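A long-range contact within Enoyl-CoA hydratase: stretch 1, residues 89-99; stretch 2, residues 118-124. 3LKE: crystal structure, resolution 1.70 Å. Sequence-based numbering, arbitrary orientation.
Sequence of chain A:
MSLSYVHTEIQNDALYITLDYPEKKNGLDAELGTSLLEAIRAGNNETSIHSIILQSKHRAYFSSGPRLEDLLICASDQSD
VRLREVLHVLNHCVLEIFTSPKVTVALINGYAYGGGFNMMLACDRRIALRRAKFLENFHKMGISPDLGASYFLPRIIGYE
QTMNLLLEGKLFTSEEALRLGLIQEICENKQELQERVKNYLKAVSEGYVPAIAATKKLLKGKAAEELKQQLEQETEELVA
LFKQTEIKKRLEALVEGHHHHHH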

ATOM      1  N   VAL A  89       9.854 -26.780   3.701  1.00 31.62           N
ATOM      2  CA  VAL A  89       8.581 -27.180   4.282  1.00 24.59           C
ATOM      3  C   VAL A  89       7.843 -25.975   4.861  1.00 25.25           C
ATOM      4  O   VAL A  89       6.657 -25.790   4.618  1.00 24.35           O
ATOM      5  CB  VAL A  89       8.773 -28.260   5.370  1.00 25.34           C
ATOM      6  CG1 VAL A  89       7.435 -28.640   5.982  1.00 28.09           C
ATOM      7  CG2 VAL A  89       9.448 -29.494   4.772  1.00 34.61           C
ATOM      8  N   LEU A  90       8.553 -25.142   5.612  1.00 25.78           N
ATOM      9  CA  LEU A  90       7.906 -23.991   6.240  1.00 23.02           C
ATOM     10  C   LEU A  90       7.485 -22.933   5.219  1.00 22.41           C
ATOM     11  O   LEU A  90       6.440 -22.319   5.372  1.00 24.69           O
ATOM     12  CB  LEU A  90       8.785 -23.388   7.332  1.00 23.66           C
ATOM     13  CG  LEU A  90       9.083 -24.300   8.532  1.00 24.53           C
ATOM     14  CD1 LEU A  90      10.014 -23.608   9.515  1.00 24.78           C
ATOM     15  CD2 LEU A  90       7.797 -24.753   9.225  1.00 24.46           C
ATOM     16  N   ASN A  91       8.276 -22.727   4.169  1.00 23.44           N
ATOM     17  CA  ASN A  91       7.825 -21.815   3.111  1.00 24.84           C
ATOM     18  C   ASN A  91       6.553 -22.339   2.451  1.00 25.84           C
ATOM     19  O   ASN A  91       5.645 -21.574   2.116  1.00 25.58           O
ATOM     20  CB  ASN A  91       8.907 -21.585   2.056  1.00 24.15           C
ATOM     21  CG  ASN A  91      10.032 -20.724   2.558  1.00 26.47           C
ATOM     22  OD1 ASN A  91       9.901 -20.028   3.575  1.00 24.78           O
ATOM     23  ND2 ASN A  91      11.159 -20.754   1.846  1.00 27.01           N
ATOM     24  N   HIS A  92       6.472 -23.651   2.254  1.00 24.92           N
ATOM     25  CA  HIS A  92       5.249 -24.189   1.683  1.00 25.64           C
ATOM     26  C   HIS A  92       4.038 -24.003   2.584  1.00 24.82           C
ATOM     27  O   HIS A  92       2.945 -23.725   2.094  1.00 26.08           O
ATOM     28  CB  HIS A  92       5.413 -25.641   1.236  1.00 30.15           C
ATOM     29  CG  HIS A  92       5.943 -25.766  -0.156  1.00 33.31           C
ATOM     30  ND1 HIS A  92       5.164 -25.527  -1.270  1.00 38.25           N
ATOM     31  CD2 HIS A  92       7.177 -26.073  -0.619  1.00 42.85           C
ATOM     32  CE1 HIS A  92       5.895 -25.693  -2.358  1.00 42.74           C
ATOM     33  NE2 HIS A  92       7.119 -26.026  -1.991  1.00 47.30           N
ATOM     34  N   CYS A  93       4.219 -24.138   3.898  1.00 25.71           N
ATOM     35  CA  CYS A  93       3.130 -23.816   4.818  1.00 23.75           C
ATOM     36  C   CYS A  93       2.628 -22.389   4.571  1.00 23.80           C
ATOM     37  O   CYS A  93       1.431 -22.154   4.458  1.00 23.98           O
ATOM     38  CB  CYS A  93       3.575 -23.940   6.265  1.00 23.21           C
ATOM     39  SG  CYS A  93       3.871 -25.648   6.775  1.00 26.44           S
ATOM     40  N   VAL A  94       3.553 -21.436   4.499  1.00 22.77           N
ATOM     41  CA  VAL A  94       3.153 -20.034   4.282  1.00 22.56           C
ATOM     42  C   VAL A  94       2.376 -19.850   2.970  1.00 25.19           C
ATOM     43  O   VAL A  94       1.331 -19.194   2.927  1.00 23.32           O
ATOM     44  CB  VAL A  94       4.372 -19.073   4.295  1.00 23.07           C
ATOM     45  CG1 VAL A  94       3.938 -17.661   3.889  1.00 23.66           C
ATOM     46  CG2 VAL A  94       5.036 -19.066   5.669  1.00 24.49           C
ATOM     47  N   LEU A  95       2.898 -20.434   1.901  1.00 24.78           N
ATOM     48  CA  LEU A  95       2.320 -20.264   0.575  1.00 27.91           C
ATOM     49  C   LEU A  95       0.944 -20.926   0.504  1.00 26.79           C
ATOM     50  O   LEU A  95       0.007 -20.372  -0.059  1.00 24.59           O
ATOM     51  CB  LEU A  95       3.273 -20.829  -0.486  1.00 27.11           C
ATOM     52  CG  LEU A  95       2.963 -20.500  -1.946  1.00 29.52           C
ATOM     53  CD1 LEU A  95       2.816 -19.002  -2.132  1.00 26.55           C
ATOM     54  CD2 LEU A  95       4.072 -21.074  -2.838  1.00 33.34           C
ATOM     55  N   GLU A  96       0.831 -22.110   1.102  1.00 25.89           N
ATOM     56  CA  GLU A  96      -0.429 -22.875   1.115  1.00 26.93           C
ATOM     57  C   GLU A  96      -1.526 -22.246   1.968  1.00 24.03           C
ATOM     58  O   GLU A  96      -2.707 -22.381   1.671  1.00 25.04           O
ATOM     59  CB  GLU A  96      -0.167 -24.310   1.573  1.00 31.18           C
ATOM     60  CG  GLU A  96       0.845 -25.023   0.716  1.00 37.58           C
ATOM     61  CD  GLU A  96       0.208 -25.938  -0.302  1.00 40.18           C
ATOM     62  OE1 GLU A  96      -1.040 -25.931  -0.421  1.00 45.97           O
ATOM     63  OE2 GLU A  96       0.967 -26.655  -0.985  1.00 43.84           O
ATOM     64  N   ILE A  97      -1.141 -21.542   3.024  1.00 24.02           N
ATOM     65  CA  ILE A  97      -2.115 -20.743   3.751  1.00 21.09           C
ATOM     66  C   ILE A  97      -2.549 -19.595   2.855  1.00 24.03           C
ATOM     67  O   ILE A  97      -3.732 -19.393   2.630  1.00 23.75           O
ATOM     68  CB  ILE A  97      -1.528 -20.174   5.055  1.00 20.47           C
ATOM     69  CG1 ILE A  97      -1.199 -21.317   6.018  1.00 23.14           C
ATOM     70  CG2 ILE A  97      -2.506 -19.192   5.721  1.00 23.52           C
ATOM     71  CD1 ILE A  97      -0.422 -20.877   7.237  1.00 25.31           C
ATOM     72  N   PHE A  98      -1.571 -18.867   2.329  1.00 22.74           N
ATOM     73  CA  PHE A  98      -1.855 -17.699   1.513  1.00 24.38           C
ATOM     74  C   PHE A  98      -2.788 -18.006   0.348  1.00 23.33           C
ATOM     75  O   PHE A  98      -3.666 -17.213   0.025  1.00 25.15           O
ATOM     76  CB  PHE A  98      -0.560 -17.103   0.970  1.00 24.60           C
ATOM     77  CG  PHE A  98      -0.752 -15.764   0.318  1.00 22.12           C
ATOM     78  CD1 PHE A  98      -0.899 -14.619   1.085  1.00 22.46           C
ATOM     79  CD2 PHE A  98      -0.774 -15.648  -1.063  1.00 26.11           C
ATOM     80  CE1 PHE A  98      -1.066 -13.379   0.481  1.00 22.81           C
ATOM     81  CE2 PHE A  98      -0.947 -14.399  -1.674  1.00 25.50           C
ATOM     82  CZ  PHE A  98      -1.087 -13.275  -0.900  1.00 22.32           C
ATOM     83  N   THR A  99      -2.588 -19.150  -0.295  1.00 23.96           N
ATOM     84  CA  THR A  99      -3.380 -19.486  -1.471  1.00 24.39           C
ATOM     85  C   THR A  99      -4.606 -20.329  -1.123  1.00 27.13           C
ATOM     86  O   THR A  99      -5.268 -20.867  -2.010  1.00 29.38           O
ATOM     87  CB  THR A  99      -2.554 -20.239  -2.540  1.00 27.28           C
ATOM     88  OG1 THR A  99      -1.967 -21.418  -1.968  1.00 28.90           O
ATOM     89  CG2 THR A  99      -1.440 -19.353  -3.112  1.00 25.48           C
TER
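Stretch 2 118-124: NMMLACD

What shape does stretch 2 take, and which way does it run? It begins at Asn118 and makes a short 3-10 segment from Met119 to Ala122, with Ala122 N bonded to Met119 O at 3.3 Å, before Cys123 and Asp124 leave it as loop. Its pairing with the helix of stretch 1 advances in the same sense along both stretches: Met119 CA lies 5.5 Å from Val94 CA, and Ala122 CA lies 4.8 Å from Phe98 CA. No hydrogen bond joins the two stretches, so the contact rests on apolar packing.

How does the first half of stretch 2 meet the helix? Asn118 makes no contact, and its side chain ends pointing elsewhere in the structure. Met119 follows with a long side chain that reaches three helix residues: its CG is 3.5 Å from Val94 CG2, its SD is 4.2 Å from Leu90 CD2, and its CE is 3.9 Å from Cys93 CB. Met120 sets out away from the helix, yet its chain bends back far enough to bring CE within 4.1 Å of Ile97 CD1.

Why can the backbones come closest at Ala122? Leu121 does not touch the helix, but the CB of Ala122 points toward it, and so short a side chain lets the two main chains approach. Ala122 CB lies 3.7 Å from Val94 O, 3.8 Å from Ile97 CG2 and 4.1 Å from Phe98 CB, and so meets both backbone and side chains. Val94 O is already bonded to Phe98 N at 3.0 Å within the helix, so the methyl group leaves this carbonyl satisfied.

Where does the contact end? Although the CB of Cys123 points away, its SG remains 3.9 Å from Ile97 CG2. Asp124 lies beyond contact range, and its carboxylate is hydrogen-bonded elsewhere in the structure.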

ATOM      1  N   ASN A 118       4.991 -14.807  12.230  1.00 20.53           N
ATOM      2  CA  ASN A 118       5.011 -14.322  10.846  1.00 20.30           C
ATOM      3  C   ASN A 118       4.321 -15.228   9.834  1.00 21.15           C
ATOM      4  O   ASN A 118       3.702 -14.728   8.888  1.00 20.35           O
ATOM      5  CB  ASN A 118       6.443 -13.996  10.413  1.00 20.37           C
ATOM      6  CG  ASN A 118       7.058 -12.916  11.274  1.00 21.85           C
ATOM      7  OD1 ASN A 118       6.347 -12.067  11.790  1.00 22.23           O
ATOM      8  ND2 ASN A 118       8.385 -12.929  11.420  1.00 21.62           N
ATOM      9  N   MET A 119       4.415 -16.542  10.032  1.00 21.57           N
ATOM     10  CA  MET A 119       3.668 -17.488   9.183  1.00 20.80           C
ATOM     11  C   MET A 119       2.175 -17.142   9.147  1.00 22.02           C
ATOM     12  O   MET A 119       1.526 -17.244   8.103  1.00 23.04           O
ATOM     13  CB  MET A 119       3.894 -18.948   9.608  1.00 21.36           C
ATOM     14  CG  MET A 119       5.233 -19.519   9.124  1.00 27.30           C
ATOM     15  SD  MET A 119       5.340 -21.335   9.158  1.00 25.32           S
ATOM     16  CE  MET A 119       3.583 -21.736   9.478  1.00 19.31           C
ATOM     17  N   MET A 120       1.643 -16.697  10.279  1.00 22.55           N
ATOM     18  CA  MET A 120       0.212 -16.423  10.361  1.00 20.78           C
ATOM     19  C   MET A 120      -0.188 -15.135   9.639  1.00 20.77           C
ATOM     20  O   MET A 120      -1.371 -14.864   9.469  1.00 21.87           O
ATOM     21  CB  MET A 120      -0.282 -16.414  11.814  1.00 19.19           C
ATOM     22  CG  MET A 120      -0.053 -17.747  12.564  1.00 21.98           C
ATOM     23  SD  MET A 120      -0.843 -19.196  11.794  1.00 15.00           S
ATOM     24  CE  MET A 120       0.561 -20.051  11.135  1.00 27.08           C
ATOM     25  N   LEU A 121       0.799 -14.338   9.216  1.00 18.79           N
ATOM     26  CA  LEU A 121       0.495 -13.132   8.454  1.00 21.57           C
ATOM     27  C   LEU A 121      -0.105 -13.459   7.092  1.00 19.86           C
ATOM     28  O   LEU A 121      -0.687 -12.584   6.438  1.00 22.48           O
ATOM     29  CB  LEU A 121       1.743 -12.258   8.314  1.00 21.63           C
ATOM     30  CG  LEU A 121       2.251 -11.682   9.631  1.00 22.39           C
ATOM     31  CD1 LEU A 121       3.572 -10.931   9.397  1.00 23.78           C
ATOM     32  CD2 LEU A 121       1.208 -10.743  10.225  1.00 25.36           C
ATOM     33  N   ALA A 122       0.002 -14.725   6.681  1.00 21.16           N
ATOM     34  CA  ALA A 122      -0.638 -15.185   5.457  1.00 20.60           C
ATOM     35  C   ALA A 122      -2.152 -15.356   5.593  1.00 24.88           C
ATOM     36  O   ALA A 122      -2.851 -15.506   4.592  1.00 24.47           O
ATOM     37  CB  ALA A 122      -0.021 -16.474   4.993  1.00 21.62           C
ATOM     38  N   CYS A 123      -2.653 -15.344   6.827  1.00 22.75           N
ATOM     39  CA  CYS A 123      -4.078 -15.594   7.063  1.00 22.98           C
ATOM     40  C   CYS A 123      -4.914 -14.366   6.731  1.00 21.93           C
ATOM     41  O   CYS A 123      -4.413 -13.235   6.721  1.00 23.46           O
ATOM     42  CB  CYS A 123      -4.345 -15.974   8.522  1.00 22.78           C
ATOM     43  SG  CYS A 123      -3.679 -17.568   9.010  1.00 24.22           S
ATOM     44  N   ASP A 124      -6.194 -14.605   6.465  1.00 22.68           N
ATOM     45  CA  ASP A 124      -7.140 -13.530   6.167  1.00 23.85           C
ATOM     46  C   ASP A 124      -7.408 -12.638   7.368  1.00 21.09           C
ATOM     47  O   ASP A 124      -7.678 -11.463   7.224  1.00 23.16           O
ATOM     48  CB  ASP A 124      -8.466 -14.102   5.700  1.00 21.68           C
ATOM     49  CG  ASP A 124      -8.363 -14.806   4.371  1.00 25.20           C
ATOM     50  OD1 ASP A 124      -7.544 -14.388   3.512  1.00 24.60           O
ATOM     51  OD2 ASP A 124      -9.123 -15.770   4.176  1.00 25.12           O
TER